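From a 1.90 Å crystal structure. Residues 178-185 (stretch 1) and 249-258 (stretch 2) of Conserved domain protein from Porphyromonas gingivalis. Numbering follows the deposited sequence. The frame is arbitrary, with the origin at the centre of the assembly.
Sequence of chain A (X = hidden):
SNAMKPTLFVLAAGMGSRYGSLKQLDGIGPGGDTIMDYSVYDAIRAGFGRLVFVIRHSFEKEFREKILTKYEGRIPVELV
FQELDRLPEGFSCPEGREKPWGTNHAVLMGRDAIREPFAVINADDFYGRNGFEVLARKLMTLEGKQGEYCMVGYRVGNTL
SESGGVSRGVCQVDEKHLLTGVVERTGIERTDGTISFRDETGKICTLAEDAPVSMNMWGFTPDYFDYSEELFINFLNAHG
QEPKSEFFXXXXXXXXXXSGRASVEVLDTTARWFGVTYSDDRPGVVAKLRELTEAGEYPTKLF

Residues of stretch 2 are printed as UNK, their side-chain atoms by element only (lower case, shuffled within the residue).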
# COMPACT_ATOMS: atom_id res chain seq x y z
N LEU A 178 -5.26 -17.52 -7.60
CA LEU A 178 -3.93 -17.35 -7.02
C LEU A 178 -3.04 -16.53 -7.95
O LEU A 178 -3.03 -16.74 -9.17
CB LEU A 178 -3.28 -18.70 -6.74
CG LEU A 178 -3.97 -19.56 -5.68
CD1 LEU A 178 -3.31 -20.95 -5.66
CD2 LEU A 178 -3.91 -18.89 -4.31
N LEU A 179 -2.32 -15.59 -7.35
CA LEU A 179 -1.39 -14.72 -8.06
C LEU A 179 -0.22 -15.56 -8.58
O LEU A 179 0.43 -16.28 -7.81
CB LEU A 179 -0.86 -13.64 -7.10
CG LEU A 179 -0.03 -12.52 -7.72
CD1 LEU A 179 -0.88 -11.79 -8.74
CD2 LEU A 179 0.52 -11.54 -6.64
N THR A 180 0.06 -15.48 -9.87
CA THR A 180 1.20 -16.23 -10.40
C THR A 180 2.32 -15.28 -10.80
O THR A 180 3.45 -15.71 -11.03
CB THR A 180 0.81 -17.10 -11.61
OG1 THR A 180 0.36 -16.26 -12.67
CG2 THR A 180 -0.29 -18.08 -11.24
N GLY A 181 2.00 -13.99 -10.88
CA GLY A 181 3.01 -13.00 -11.22
C GLY A 181 2.49 -11.59 -11.04
O GLY A 181 1.31 -11.32 -11.26
N VAL A 182 3.36 -10.68 -10.62
CA VAL A 182 3.01 -9.27 -10.57
C VAL A 182 4.22 -8.43 -10.95
O VAL A 182 5.34 -8.65 -10.46
CB VAL A 182 2.44 -8.88 -9.18
CG1 VAL A 182 3.41 -9.26 -8.06
CG2 VAL A 182 2.09 -7.41 -9.13
N VAL A 183 4.01 -7.49 -11.86
CA VAL A 183 5.10 -6.65 -12.34
C VAL A 183 4.61 -5.21 -12.53
O VAL A 183 3.62 -4.96 -13.22
CB VAL A 183 5.69 -7.16 -13.66
CG1 VAL A 183 6.22 -8.59 -13.50
CG2 VAL A 183 4.64 -7.09 -14.76
N GLU A 184 5.33 -4.27 -11.93
CA GLU A 184 4.98 -2.85 -12.03
C GLU A 184 5.14 -2.37 -13.47
O GLU A 184 6.21 -2.48 -14.06
CB GLU A 184 5.87 -2.02 -11.10
CG GLU A 184 5.38 -0.59 -10.89
CD GLU A 184 4.13 -0.51 -10.04
OE1 GLU A 184 3.95 -1.37 -9.14
OE2 GLU A 184 3.32 0.41 -10.26
N ARG A 185 4.06 -1.83 -14.03
CA ARG A 185 4.09 -1.26 -15.37
C ARG A 185 3.71 0.21 -15.32
O ARG A 185 2.71 0.57 -14.71
CB ARG A 185 3.11 -1.99 -16.29
CG ARG A 185 3.34 -3.50 -16.39
CD ARG A 185 4.70 -3.83 -17.01
NE ARG A 185 4.83 -5.26 -17.26
CZ ARG A 185 5.89 -5.83 -17.82
NH1 ARG A 185 6.93 -5.10 -18.19
NH2 ARG A 185 5.91 -7.15 -18.02
N UNK A 249 7.69 -3.95 -2.73
CA UNK A 249 6.87 -5.09 -2.32
C UNK A 249 6.56 -6.09 -3.47
O UNK A 249 6.76 -7.31 -3.31
c UNK A 249 4.68 -3.14 0.22
c UNK A 249 5.58 -4.63 -1.65
c UNK A 249 5.90 -3.85 -0.37
c UNK A 249 4.66 -5.82 -1.37
N UNK A 250 6.06 -5.59 -4.61
CA UNK A 250 5.73 -6.49 -5.74
C UNK A 250 6.91 -7.35 -6.16
O UNK A 250 6.72 -8.52 -6.53
c UNK A 250 5.81 -4.18 -4.95
c UNK A 250 5.06 -4.25 -6.24
c UNK A 250 5.39 -5.53 -6.88
N UNK A 251 8.12 -6.79 -6.13
CA UNK A 251 9.31 -7.56 -6.49
C UNK A 251 9.51 -8.77 -5.58
O UNK A 251 9.76 -9.89 -6.05
c UNK A 251 13.55 -8.56 -7.90
c UNK A 251 12.38 -7.81 -7.81
c UNK A 251 10.57 -6.69 -6.48
c UNK A 251 12.49 -7.94 -5.43
c UNK A 251 13.65 -8.69 -5.52
c UNK A 251 11.84 -7.49 -6.58
c UNK A 251 14.18 -9.00 -6.75
N UNK A 252 9.45 -8.52 -4.27
CA UNK A 252 9.58 -9.58 -3.28
C UNK A 252 8.47 -10.61 -3.39
O UNK A 252 8.72 -11.81 -3.39
c UNK A 252 9.42 -10.08 -0.81
c UNK A 252 10.79 -8.13 -1.62
c UNK A 252 9.55 -8.97 -1.85
N UNK A 253 7.23 -10.14 -3.47
CA UNK A 253 6.08 -11.04 -3.59
C UNK A 253 6.23 -11.90 -4.84
O UNK A 253 6.01 -13.11 -4.82
c UNK A 253 4.75 -10.27 -3.62
c UNK A 253 3.61 -11.19 -4.08
c UNK A 253 4.44 -9.67 -2.24
N UNK A 254 6.62 -11.27 -5.94
CA UNK A 254 6.81 -12.00 -7.19
C UNK A 254 7.86 -13.11 -7.04
O UNK A 254 7.69 -14.24 -7.54
c UNK A 254 7.18 -11.02 -8.31
c UNK A 254 7.15 -11.66 -9.68
o UNK A 254 6.09 -12.02 -10.20
n UNK A 254 8.32 -11.80 -10.29
N UNK A 255 8.94 -12.81 -6.32
CA UNK A 255 10.00 -13.78 -6.14
C UNK A 255 9.52 -14.97 -5.32
O UNK A 255 9.85 -16.11 -5.63
c UNK A 255 12.40 -14.09 -5.41
c UNK A 255 11.21 -13.14 -5.47
o UNK A 255 13.23 -14.07 -6.34
o UNK A 255 12.51 -14.88 -4.44
N UNK A 256 8.76 -14.69 -4.26
CA UNK A 256 8.29 -15.75 -3.37
C UNK A 256 7.27 -16.67 -4.04
O UNK A 256 7.28 -17.89 -3.83
c UNK A 256 8.64 -14.39 -1.20
c UNK A 256 7.86 -13.82 -0.01
c UNK A 256 9.73 -15.35 -0.72
c UNK A 256 7.67 -15.13 -2.12
N UNK A 257 6.37 -16.10 -4.83
CA UNK A 257 5.42 -16.96 -5.54
C UNK A 257 6.10 -17.75 -6.65
O UNK A 257 5.76 -18.91 -6.88
c UNK A 257 4.58 -15.11 -7.08
c UNK A 257 3.48 -14.01 -7.18
c UNK A 257 4.18 -16.19 -6.09
c UNK A 257 3.43 -15.53 -4.97
N UNK A 258 7.08 -17.16 -7.32
CA UNK A 258 7.79 -17.92 -8.35
C UNK A 258 8.58 -19.11 -7.78
O UNK A 258 8.67 -20.16 -8.42
n UNK A 258 8.28 -16.18 -13.51
n UNK A 258 9.73 -16.11 -11.71
n UNK A 258 10.26 -17.35 -13.58
c UNK A 258 8.71 -17.01 -9.16
c UNK A 258 9.43 -16.55 -12.93
c UNK A 258 8.89 -15.23 -10.92
c UNK A 258 7.95 -16.01 -10.02
O HOH W 1 5.62 -15.19 -12.79

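Position 249 opens the helix with four side-chain carbons, forked at the first and with one arm two carbons long; none comes within reach of the strand. That branching makes it Ile 249, a buried residue spent on other neighbours.

At position 250 three carbons close a ring onto the backbone nitrogen, which only proline does. Its CB points toward the strand, and the ring packs on Val 182 and Glu 184. In Pro 250, CB lies 4.4 Å from Val 182 CG1, and CG lies 4.2 Å from Glu 184 OE1. The backbone O of Pro 250 packs closer still, 3.7 Å from Val 182 CG1. Proline has no amide hydrogen to give, a cost that is small in the first turn of a helix.

Position 251 carries one carbon and then a six-carbon ring with no heteroatom, so it is Phe 251. Its CB points away from the strand, and the exposed ring takes no part here.

Position 252 has one carbon bearing two more, three in all and none closing onto the backbone: Val 252, buried but out of reach.

Position 253 repeats that three-carbon fork, now with its CB toward the strand. One branch end packs on Leu 179 and Val 182. This is Val 253: its CG1 lies 4.0 Å from Leu 179 CD2 and 4.4 Å from Val 182 CG1.

At position 254 there are two carbons, the second carrying one oxygen and one nitrogen. Its CB points sideways, yet the end of the side chain comes nearer the strand, where its oxygen reaches the backbone of Gly 181 and Val 182. This is the amide of Asn 254. Its OD1 accepts a hydrogen bond from Val 182 N at 3.1 Å, with a nearly straight N-H...O angle of 162°. The same OD1 sits 3.4 Å from Gly 181 CA. Gly 181 CA and Asn 254 CA, 5.6 Å apart, are the closest CA pair across the contact.

Position 255 has two carbons, the second carrying two oxygens, a carboxylate: Asp 255, out of reach of the strand.

Position 256 has four carbons forked at the second, hence Leu 256, buried and out of reach of the strand.

Position 257 has four carbons forked at the first, with a two-carbon arm reaching Leu 179 and Gly 181. That identifies Ile 257, whose CD1 lies 3.9 Å from both Leu 179 O and Leu 179 CG, and 4.0 Å from Gly 181 N.

Position 258 shows three carbons, a nitrogen, then a carbon carrying two more nitrogens; its end reaches the strand through a water. This is the guanidinium of Arg 258. The water accepts from Arg 258 NH1 at 2.9 Å and donates to Thr 180 O at 2.8 Å.

The contact combines an apolar stripe with one polar residue beside it. The strand runs roughly antiparallel to the helix, at 153°, the axes approaching to 7.6 Å. Pro 250, Val 253 and Ile 257, spaced three and four residues apart, present carbon to Leu 179 and Val 182, while Asn 254 occupies a strand amide, fastening the backbone.

Stretch 2 249-258: IPFVVNDLIR
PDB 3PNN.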